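Local coordinates for periplasmic binding protein (Sulfurospirillum deleyianum, PDB 4PAG) that probably serves as the periplasmic solute-binding component of an ABC transporter, and holds a histidine molecule in its crystal structure, at residues T153-L158 / L195-G200; P90-T95 / G135-K140; F180-E185 / E220-Y225; K59-H64 / L307-E312. One frame throughout, in Å; residues are numbered along the deposited sequence. Where two conformers were deposited one is given.

Interaction 1. Residues T153-L158 / L195-G200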
# COMPACT_ATOMS: atom_id res chain seq x y z
N THR A 153 15.65 -5.81 4.22
CA THR A 153 16.71 -5.64 3.24
C THR A 153 16.36 -4.59 2.19
O THR A 153 17.15 -3.69 1.92
CB THR A 153 17.02 -6.97 2.53
OG1 THR A 153 17.47 -7.90 3.51
CG2 THR A 153 18.09 -6.80 1.45
N TYR A 154 15.17 -4.70 1.61
CA TYR A 154 14.75 -3.76 0.56
C TYR A 154 14.66 -2.34 1.11
O TYR A 154 15.11 -1.38 0.47
CB TYR A 154 13.40 -4.18 -0.03
CG TYR A 154 13.47 -5.25 -1.09
CD1 TYR A 154 14.40 -6.28 -1.03
CD2 TYR A 154 12.57 -5.24 -2.15
CE1 TYR A 154 14.44 -7.26 -2.00
CE2 TYR A 154 12.60 -6.22 -3.12
CZ TYR A 154 13.54 -7.23 -3.05
OH TYR A 154 13.55 -8.19 -4.03
N LEU A 155 14.09 -2.20 2.30
CA LEU A 155 13.95 -0.90 2.93
C LEU A 155 15.31 -0.26 3.28
O LEU A 155 15.50 0.95 3.09
CB LEU A 155 13.07 -1.01 4.18
CG LEU A 155 11.60 -1.28 3.87
CD1 LEU A 155 10.89 -1.85 5.10
CD2 LEU A 155 10.88 -0.03 3.37
N ASP A 156 16.24 -1.07 3.78
CA ASP A 156 17.60 -0.58 4.10
C ASP A 156 18.36 -0.16 2.85
O ASP A 156 19.03 0.87 2.84
CB ASP A 156 18.39 -1.66 4.85
CG ASP A 156 17.90 -1.89 6.27
OD1 ASP A 156 17.06 -1.10 6.77
OD2 ASP A 156 18.34 -2.87 6.91
N GLU A 157 18.25 -0.95 1.78
CA GLU A 157 18.88 -0.60 0.51
C GLU A 157 18.37 0.73 -0.02
O GLU A 157 19.15 1.55 -0.51
CB GLU A 157 18.59 -1.67 -0.55
CG GLU A 157 19.35 -2.96 -0.37
CD GLU A 157 18.85 -4.05 -1.29
OE1 GLU A 157 17.73 -3.92 -1.84
OE2 GLU A 157 19.58 -5.05 -1.47
N LEU A 158 17.06 0.92 0.04
CA LEU A 158 16.45 2.15 -0.44
C LEU A 158 16.88 3.34 0.40
O LEU A 158 17.19 4.40 -0.14
CB LEU A 158 14.93 2.04 -0.48
CG LEU A 158 14.20 3.24 -1.10
CD1 LEU A 158 14.59 3.43 -2.56
CD2 LEU A 158 12.70 3.05 -0.96
N LEU A 195 6.43 7.78 -2.23
CA LEU A 195 7.04 8.75 -3.14
C LEU A 195 8.16 9.52 -2.43
O LEU A 195 9.22 9.76 -3.00
CB LEU A 195 5.99 9.69 -3.70
CG LEU A 195 4.93 9.02 -4.58
CD1 LEU A 195 3.62 9.80 -4.59
CD2 LEU A 195 5.45 8.87 -5.99
N ALA A 196 7.91 9.90 -1.18
CA ALA A 196 8.93 10.56 -0.36
C ALA A 196 10.02 9.58 0.08
O ALA A 196 11.20 9.93 0.12
CB ALA A 196 8.28 11.21 0.85
N LEU A 197 9.62 8.36 0.40
CA LEU A 197 10.57 7.32 0.81
C LEU A 197 11.55 6.97 -0.31
O LEU A 197 12.71 6.60 -0.05
CB LEU A 197 9.82 6.06 1.24
CG LEU A 197 10.62 5.02 2.02
CD1 LEU A 197 10.99 5.56 3.39
CD2 LEU A 197 9.82 3.73 2.13
N ALA A 198 11.09 7.09 -1.54
CA ALA A 198 11.91 6.84 -2.72
C ALA A 198 12.82 8.01 -3.09
O ALA A 198 13.54 7.93 -4.07
CB ALA A 198 11.01 6.49 -3.89
N GLY A 199 12.78 9.10 -2.33
CA GLY A 199 13.64 10.26 -2.57
C GLY A 199 13.00 11.34 -3.45
O GLY A 199 13.70 12.17 -4.02
N GLY A 200 11.68 11.33 -3.54
CA GLY A 200 10.97 12.33 -4.32
C GLY A 200 10.79 13.64 -3.58
O GLY A 200 10.67 13.67 -2.35
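L155 and L158 meet L197 with no ring between them. The one aromatic group of the two segments, Y154, belongs to another side of the helix, where its ring takes part in a cation-pi interaction with K300 and an edge-to-face stack with H282. What remains across the contact is aliphatic side chains and one backbone carbonyl, and it illustrates how a long helix can offer one side to a shorter one. Helix 141-163 lies in sequence between the two parallel sheets of the chain, as does the long connecting helix of the FeB12-type (cluster A) binding proteins, and here it receives the end of helix 193-197. L158 points at the opposite segment. Because its CG lies trans to the backbone N (chi1 -174°), the CD2 branch is carried forward, reaching 3.7 Å from the carbonyl L197 O and 4.1 Å from L197 CG. L155 contributes from one turn earlier. Its stem crosses that of L197 at about a right angle, and L155 CD2 stops 4.1 Å from L197 CD2. L197 is thus met by two leucines of successive turns. Beyond the pair, Q125 touches both L155 and L197, while A281 and A285 of helix 277-288 pack on L158. Helix 193-197 ends directly behind this contact in a Schellman motif: G199 has left-handed backbone angles (phi 93°), which glycine readily adopts. Two backbone bonds fix that turn, one from G199 N to A196 O at 3.0 Å, the other from G200 N to L195 O, also at 3.0 Å.

Interaction 2. Residues P90-T95 / G135-K140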
# COMPACT_ATOMS: atom_id res chain seq x y z
N PRO A 90 -14.61 -13.76 14.39
CA PRO A 90 -13.16 -13.85 14.30
C PRO A 90 -12.57 -13.98 15.71
O PRO A 90 -13.12 -13.39 16.64
CB PRO A 90 -12.77 -12.51 13.68
CG PRO A 90 -13.84 -11.57 14.11
CD PRO A 90 -15.10 -12.39 14.21
N ASP A 91 -11.50 -14.76 15.86
CA ASP A 91 -10.80 -14.85 17.16
C ASP A 91 -10.18 -13.50 17.55
O ASP A 91 -10.06 -13.17 18.73
CB ASP A 91 -9.70 -15.91 17.11
CG ASP A 91 -10.23 -17.30 16.80
OD1 ASP A 91 -11.30 -17.66 17.33
OD2 ASP A 91 -9.59 -18.04 16.02
N VAL A 92 -9.76 -12.74 16.54
CA VAL A 92 -9.16 -11.43 16.78
C VAL A 92 -9.37 -10.55 15.54
O VAL A 92 -9.52 -11.07 14.43
CB VAL A 92 -7.65 -11.57 17.13
CG1 VAL A 92 -6.85 -12.08 15.94
CG2 VAL A 92 -7.08 -10.26 17.66
N ILE A 93 -9.42 -9.24 15.76
CA ILE A 93 -9.49 -8.26 14.68
C ILE A 93 -8.19 -7.45 14.73
O ILE A 93 -7.76 -7.02 15.79
CB ILE A 93 -10.69 -7.31 14.85
CG1 ILE A 93 -12.00 -8.10 14.76
CG2 ILE A 93 -10.67 -6.20 13.79
CD1 ILE A 93 -13.23 -7.29 15.11
N ILE A 94 -7.56 -7.28 13.57
CA ILE A 94 -6.36 -6.49 13.46
C ILE A 94 -6.75 -5.18 12.77
O ILE A 94 -7.33 -5.20 11.69
CB ILE A 94 -5.28 -7.20 12.61
CG1 ILE A 94 -5.01 -8.62 13.12
CG2 ILE A 94 -4.01 -6.38 12.61
CD1 ILE A 94 -4.49 -8.71 14.54
N THR A 95 -6.44 -4.06 13.41
CA THR A 95 -6.81 -2.75 12.86
C THR A 95 -5.61 -1.90 12.44
O THR A 95 -4.46 -2.16 12.80
CB THR A 95 -7.68 -1.94 13.84
OG1 THR A 95 -6.88 -1.40 14.89
CG2 THR A 95 -8.77 -2.81 14.43
N GLY A 135 3.09 -12.41 12.80
CA GLY A 135 3.54 -13.80 12.89
C GLY A 135 3.33 -14.41 14.27
O GLY A 135 2.90 -15.56 14.38
N ARG A 136 3.64 -13.66 15.32
CA ARG A 136 3.43 -14.12 16.70
C ARG A 136 1.94 -14.28 16.97
O ARG A 136 1.51 -15.29 17.51
CB ARG A 136 4.06 -13.16 17.72
CG ARG A 136 5.59 -13.15 17.69
CD ARG A 136 6.18 -12.06 18.59
NE ARG A 136 7.38 -11.49 17.98
CZ ARG A 136 7.51 -10.22 17.63
NH1 ARG A 136 6.54 -9.35 17.86
NH2 ARG A 136 8.64 -9.80 17.08
N VAL A 137 1.15 -13.27 16.59
CA VAL A 137 -0.31 -13.32 16.74
C VAL A 137 -0.91 -14.57 16.08
O VAL A 137 -1.64 -15.34 16.72
CB VAL A 137 -0.98 -12.05 16.17
CG1 VAL A 137 -2.50 -12.18 16.18
CG2 VAL A 137 -0.57 -10.82 16.98
N MSE A 138 -0.56 -14.78 14.81
CA MSE A 138 -1.13 -15.85 14.01
C MSE A 138 -0.44 -17.20 14.17
O MSE A 138 -0.89 -18.17 13.59
CB MSE A 138 -1.06 -15.39 12.54
CG MSE A 138 -1.92 -14.17 12.23
SE MSE A 138 -1.71 -13.55 10.37
CE MSE A 138 -2.54 -15.15 9.54
N GLN A 139 0.64 -17.27 14.94
CA GLN A 139 1.49 -18.47 15.02
C GLN A 139 1.98 -18.90 13.64
O GLN A 139 1.96 -20.08 13.30
CB GLN A 139 0.75 -19.63 15.70
CG GLN A 139 0.20 -19.32 17.09
CD GLN A 139 1.19 -19.58 18.19
OE1 GLN A 139 2.38 -19.26 18.06
NE2 GLN A 139 0.72 -20.15 19.30
N LYS A 140 2.40 -17.91 12.85
CA LYS A 140 2.97 -18.12 11.52
C LYS A 140 4.33 -17.41 11.49
O LYS A 140 4.63 -16.61 10.58
CB LYS A 140 2.03 -17.54 10.45
CG LYS A 140 0.70 -18.27 10.30
CD LYS A 140 0.85 -19.70 9.78
CE LYS A 140 1.60 -19.74 8.47
NZ LYS A 140 1.46 -21.04 7.78
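This is a buried helix-on-sheet contact, in which V137 near the C-terminal end of helix 127-138 rests on V92 and I94 of the middle strand of a three-stranded parallel sheet. It is a compact example of the rule that alternate residues of a strand share one face: V92 and I94 both direct their side chains at the helix. Three methyl groups carry the contact. V137 CG1, placed trans to the backbone N by a chi1 of 173°, lies 4.4 Å from V92 CG1 and 4.3 Å from I94 CD1. Those two strand methyls are themselves 4.3 Å apart, so the three carbons form a nearly equilateral triangle, with the valine methyl seated over the notch between its partners. The CG1 branch of I94 leans toward V92 (chi1 -52°), bringing CD1 beside V92 CG1. Contact is purely by dispersion, at slightly loose van der Waals spacing and with no hydrogen bond between the segments.

Just past V137 the helix closes in a Schellman motif. K140 N bonds to G135 O at 2.8 Å, a weak bond of 3.4 Å runs from Q139 N to R136 O, and Q139 takes positive phi. K140 is then the N-cap of helix 141-163, so one short turn ends one helix and starts the next. The carbonyls of R136 and V137 are taken up by the guanidinium group of R4. Around the contact, L117 of strand 116-119 touches V92, I94 and V137 alike, I23 of strand 23-25 meets V92, I94 and M138 (selenomethionine), and helix 28-37 adds I30 against I94 and I34 against M138.

Interaction 3. Residues F180-E185 / E220-Y225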
# COMPACT_ATOMS: atom_id res chain seq x y z
N PHE A 180 -8.71 12.84 -14.39
CA PHE A 180 -8.24 14.00 -15.14
C PHE A 180 -6.91 14.51 -14.63
O PHE A 180 -6.44 15.56 -15.07
CB PHE A 180 -9.31 15.10 -15.08
CG PHE A 180 -10.69 14.62 -15.45
CD1 PHE A 180 -11.09 14.56 -16.78
CD2 PHE A 180 -11.58 14.22 -14.47
CE1 PHE A 180 -12.36 14.12 -17.12
CE2 PHE A 180 -12.86 13.77 -14.80
CZ PHE A 180 -13.24 13.72 -16.13
N GLY A 181 -6.28 13.77 -13.71
CA GLY A 181 -4.98 14.14 -13.18
C GLY A 181 -4.99 15.35 -12.26
O GLY A 181 -3.93 15.85 -11.90
N LEU A 182 -6.18 15.81 -11.86
CA LEU A 182 -6.31 17.08 -11.13
C LEU A 182 -6.56 16.90 -9.63
O LEU A 182 -6.95 17.85 -8.94
CB LEU A 182 -7.42 17.95 -11.75
CG LEU A 182 -7.29 18.30 -13.24
CD1 LEU A 182 -8.43 19.23 -13.65
CD2 LEU A 182 -5.95 18.95 -13.56
N GLN A 183 -6.35 15.70 -9.13
CA GLN A 183 -6.26 15.49 -7.70
C GLN A 183 -4.87 14.99 -7.41
O GLN A 183 -4.23 14.37 -8.26
CB GLN A 183 -7.31 14.50 -7.20
CG GLN A 183 -8.73 15.05 -7.19
CD GLN A 183 -9.39 14.97 -8.55
OE1 GLN A 183 -9.44 13.91 -9.17
NE2 GLN A 183 -9.88 16.10 -9.03
N THR A 184 -4.41 15.27 -6.20
CA THR A 184 -3.08 14.85 -5.78
C THR A 184 -3.07 14.65 -4.28
O THR A 184 -4.12 14.72 -3.62
CB THR A 184 -1.98 15.86 -6.21
OG1 THR A 184 -0.68 15.27 -6.03
CG2 THR A 184 -2.06 17.17 -5.43
N GLU A 185 -1.89 14.34 -3.75
CA GLU A 185 -1.72 14.23 -2.31
C GLU A 185 -0.78 15.29 -1.81
O GLU A 185 0.07 15.79 -2.54
CB GLU A 185 -1.16 12.86 -1.95
CG GLU A 185 -2.11 11.73 -2.30
CD GLU A 185 -3.44 11.87 -1.58
OE1 GLU A 185 -3.42 12.14 -0.36
OE2 GLU A 185 -4.49 11.71 -2.24
N GLU A 220 -3.32 24.72 -14.24
CA GLU A 220 -2.43 25.87 -14.21
C GLU A 220 -1.40 25.73 -13.07
O GLU A 220 -0.23 26.07 -13.23
CB GLU A 220 -3.25 27.16 -14.12
CG GLU A 220 -4.05 27.49 -15.39
CD GLU A 220 -5.21 26.53 -15.73
OE1 GLU A 220 -5.85 25.95 -14.81
OE2 GLU A 220 -5.50 26.36 -16.94
N GLN A 221 -1.85 25.18 -11.95
CA GLN A 221 -0.98 24.91 -10.81
C GLN A 221 0.07 23.81 -11.10
O GLN A 221 1.21 23.91 -10.67
CB GLN A 221 -1.82 24.49 -9.61
CG GLN A 221 -1.02 24.36 -8.32
CD GLN A 221 -0.41 25.68 -7.93
OE1 GLN A 221 -1.12 26.65 -7.73
NE2 GLN A 221 0.91 25.74 -7.82
N ILE A 222 -0.34 22.78 -11.82
CA ILE A 222 0.58 21.70 -12.20
C ILE A 222 1.70 22.24 -13.10
O ILE A 222 2.87 21.91 -12.93
CB ILE A 222 -0.15 20.53 -12.89
CG1 ILE A 222 -1.15 19.90 -11.91
CG2 ILE A 222 0.84 19.49 -13.40
CD1 ILE A 222 -2.22 19.04 -12.56
N ILE A 223 1.33 23.10 -14.05
CA ILE A 223 2.32 23.79 -14.88
C ILE A 223 3.32 24.55 -14.01
O ILE A 223 4.53 24.47 -14.24
CB ILE A 223 1.67 24.76 -15.88
CG1 ILE A 223 0.88 23.98 -16.94
CG2 ILE A 223 2.72 25.64 -16.55
CD1 ILE A 223 0.06 24.86 -17.86
N LEU A 224 2.82 25.29 -13.02
CA LEU A 224 3.70 26.04 -12.11
C LEU A 224 4.64 25.12 -11.35
O LEU A 224 5.82 25.43 -11.20
CB LEU A 224 2.90 26.88 -11.11
CG LEU A 224 2.19 28.10 -11.68
CD1 LEU A 224 1.23 28.69 -10.66
CD2 LEU A 224 3.20 29.15 -12.15
N TYR A 225 4.13 23.98 -10.89
CA TYR A 225 4.93 23.02 -10.15
C TYR A 225 6.08 22.43 -10.99
O TYR A 225 7.11 22.05 -10.43
CB TYR A 225 4.05 21.90 -9.56
CG TYR A 225 3.21 22.27 -8.34
CD1 TYR A 225 3.62 23.24 -7.43
CD2 TYR A 225 2.03 21.57 -8.05
CE1 TYR A 225 2.86 23.54 -6.30
CE2 TYR A 225 1.27 21.85 -6.92
CZ TYR A 225 1.68 22.84 -6.05
OH TYR A 225 0.93 23.13 -4.93
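A small antiparallel strand pair, 183-184 with 215-216, is preceded by a turn at G181 and L182, and that turn is where I222 of helix 219-225 makes its contact. The I222 side chain sets out toward the turn. Its CG1 lies trans to the carbonyl carbon and the chain then runs on extended (chi2 163°), so the terminal methyl CD1 is the atom that arrives. This methyl sits 3.7 Å from the carbonyl G181 O, with a C-O-CD1 angle of about 135°, and 3.9 Å from L182 CD2. The leucine and isoleucine side chains cross at about a right angle and touch through these end methyls. G181 turns with positive phi (71°), and its carbonyl, besides bordering the methyl, accepts a hydrogen bond from Y174 OH; the apolar neighbour and the polar partner therefore share one buried backbone oxygen.

Y174 also touches I222, which ties the helix to strand 172-176 of the four-stranded parallel sheet. Strand 183-184 lies in the connection from 172-176 to edge strand 201-202, whereas strand 215-216 and helix 219-225 lie in the next, from 201-202 to 229-232; the antiparallel pair thus links two successive connections. T184 bonds with Q215 within the pair, and L182 with V217 just beside it. At about 14 Å from G181, the bound histidine is not touched by this contact. One turn beyond I222 the ring of Y225 is overlain by the amide of its own helix neighbour Q221, whose NE2 stands 3.3 Å above the plane, offset toward the rim; Y225 OH is hydrogen-bonded to H204 ND1.

Interaction 4. Residues K59-H64 / L307-E312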
# COMPACT_ATOMS: atom_id res chain seq x y z
N LYS A 59 -5.15 -14.22 -11.20
CA LYS A 59 -3.88 -14.73 -11.72
C LYS A 59 -2.80 -14.86 -10.63
O LYS A 59 -1.83 -15.59 -10.81
CB LYS A 59 -3.38 -13.83 -12.85
CG LYS A 59 -4.40 -13.55 -13.96
CD LYS A 59 -4.68 -14.76 -14.83
CE LYS A 59 -3.46 -15.14 -15.67
NZ LYS A 59 -3.75 -16.13 -16.75
N PHE A 60 -2.97 -14.15 -9.50
CA PHE A 60 -1.93 -14.05 -8.47
C PHE A 60 -2.34 -14.55 -7.08
O PHE A 60 -1.47 -14.87 -6.28
CB PHE A 60 -1.50 -12.60 -8.34
CG PHE A 60 -0.79 -12.05 -9.55
CD1 PHE A 60 0.58 -12.20 -9.68
CD2 PHE A 60 -1.48 -11.37 -10.53
CE1 PHE A 60 1.23 -11.68 -10.78
CE2 PHE A 60 -0.83 -10.85 -11.64
CZ PHE A 60 0.53 -11.01 -11.76
N LEU A 61 -3.64 -14.61 -6.80
CA LEU A 61 -4.14 -14.87 -5.45
C LEU A 61 -4.90 -16.19 -5.39
O LEU A 61 -5.43 -16.66 -6.40
CB LEU A 61 -5.07 -13.74 -5.01
CG LEU A 61 -4.50 -12.32 -5.09
CD1 LEU A 61 -5.59 -11.30 -4.82
CD2 LEU A 61 -3.34 -12.14 -4.14
N SER A 62 -4.97 -16.77 -4.20
CA SER A 62 -5.64 -18.05 -4.02
C SER A 62 -7.13 -17.94 -4.35
O SER A 62 -7.74 -16.88 -4.18
CB SER A 62 -5.47 -18.55 -2.58
OG SER A 62 -6.23 -17.75 -1.69
N LYS A 63 -7.70 -19.04 -4.82
CA LYS A 63 -9.14 -19.09 -5.06
C LYS A 63 -9.91 -18.82 -3.76
O LYS A 63 -10.93 -18.12 -3.79
CB LYS A 63 -9.53 -20.44 -5.65
CG LYS A 63 -10.90 -20.44 -6.31
CD LYS A 63 -10.89 -21.30 -7.58
CE LYS A 63 -12.30 -21.51 -8.11
NZ LYS A 63 -13.12 -22.36 -7.20
N HIS A 64 -9.43 -19.35 -2.64
CA HIS A 64 -10.07 -19.11 -1.33
C HIS A 64 -10.24 -17.61 -1.08
O HIS A 64 -11.33 -17.16 -0.76
CB HIS A 64 -9.28 -19.74 -0.18
CG HIS A 64 -9.79 -19.35 1.18
ND1 HIS A 64 -10.97 -19.84 1.71
CD2 HIS A 64 -9.28 -18.53 2.13
CE1 HIS A 64 -11.16 -19.33 2.91
NE2 HIS A 64 -10.15 -18.53 3.19
N LEU A 307 8.44 -14.74 -3.32
CA LEU A 307 8.33 -14.96 -1.87
C LEU A 307 6.95 -14.56 -1.35
O LEU A 307 6.30 -15.35 -0.65
CB LEU A 307 9.43 -14.18 -1.13
CG LEU A 307 9.38 -14.26 0.40
CD1 LEU A 307 9.58 -15.69 0.87
CD2 LEU A 307 10.43 -13.35 1.02
N PHE A 308 6.50 -13.36 -1.70
CA PHE A 308 5.24 -12.84 -1.16
C PHE A 308 4.00 -13.53 -1.73
O PHE A 308 3.06 -13.79 -0.98
CB PHE A 308 5.13 -11.31 -1.32
CG PHE A 308 5.91 -10.55 -0.28
CD1 PHE A 308 7.28 -10.46 -0.37
CD2 PHE A 308 5.27 -9.99 0.82
CE1 PHE A 308 8.01 -9.79 0.60
CE2 PHE A 308 5.99 -9.31 1.79
CZ PHE A 308 7.37 -9.22 1.68
N PHE A 309 4.01 -13.85 -3.02
CA PHE A 309 2.83 -14.42 -3.68
C PHE A 309 3.00 -15.87 -4.14
O PHE A 309 2.02 -16.51 -4.49
CB PHE A 309 2.41 -13.53 -4.87
CG PHE A 309 1.91 -12.17 -4.45
CD1 PHE A 309 0.65 -12.04 -3.87
CD2 PHE A 309 2.69 -11.03 -4.61
CE1 PHE A 309 0.19 -10.80 -3.46
CE2 PHE A 309 2.23 -9.79 -4.20
CZ PHE A 309 0.97 -9.67 -3.63
N GLY A 310 4.23 -16.38 -4.11
CA GLY A 310 4.49 -17.73 -4.60
C GLY A 310 4.34 -17.83 -6.11
O GLY A 310 3.97 -18.88 -6.63
N VAL A 311 4.62 -16.74 -6.82
CA VAL A 311 4.37 -16.65 -8.25
C VAL A 311 5.67 -16.36 -9.00
O VAL A 311 6.41 -15.45 -8.64
CB VAL A 311 3.35 -15.54 -8.56
CG1 VAL A 311 3.24 -15.31 -10.06
CG2 VAL A 311 1.99 -15.92 -7.99
N GLU A 312 5.91 -17.15 -10.04
CA GLU A 312 7.07 -16.97 -10.93
C GLU A 312 6.64 -16.12 -12.09
O GLU A 312 5.62 -16.40 -12.72
CB GLU A 312 7.53 -18.31 -11.48
CG GLU A 312 8.04 -19.26 -10.41
CD GLU A 312 9.42 -18.87 -9.92
OE1 GLU A 312 10.12 -18.12 -10.63
OE2 GLU A 312 9.79 -19.34 -8.83
O HOH W 1 -0.54 -15.75 -3.86
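The side chains of F60 and L61 meet V311 and F309 respectively, and the side-chain torsions show how each pair meets. In F60, L61 and F309 alike the CG is trans to the carbonyl carbon, beside the backbone N. From that shared first torsion L61 (chi1 -54°) runs alongside F309, both pointing the same way, and its CD2 branch comes to 3.8 Å from F309 CE1, meeting the ring obliquely. V311 has the other choice: with chi1 at 172° its CG1 reaches 4.1 Å from F60 CD1, the two side chains crossing at about a right angle, while its CG2 stands 4.0 Å from the carbonyl F60 O.

To one side of these apolar pairs a water joins two backbones that have no direct hydrogen bond. It donates to F60 O at 2.7 Å and to F309 O at 2.7 Å, with about 102° between the two acceptors, close to tetrahedral, and it lies in the plane of the F309 ring, at its edge. The bridge thus serves the carbonyl of F309 where helix 297-309 gives way to G310 and its positive phi. F60 also packs edge-to-face with Y321, a residue of the histidine pocket, so F60, whose side chain is about 10 Å from the bound histidine, is probably a second-shell residue of that site, in a contact where the C-terminal part of the chain returns to its early segments.

Overall arrangement
The four contacts show how one binding protein varies its packing with position. Interaction 2 is purely aliphatic; interactions 1 and 3 add a methyl lying against a backbone carbonyl; all three are buried contacts. Interactions 1 and 2 are connected through consecutive helices: 127-138 of interaction 2 leads directly into 141-163 of interaction 1. Interaction 3 lies on the other side of the chain's centre from interactions 2 and 4, about 41 Å from interaction 2 between centres. Only interaction 4 is partly buried, and it alone uses aromatic rings and a bridging water. Its segments, 243 residues apart, enclose the other three along the chain, while interactions 1 and 3 alternate their segments.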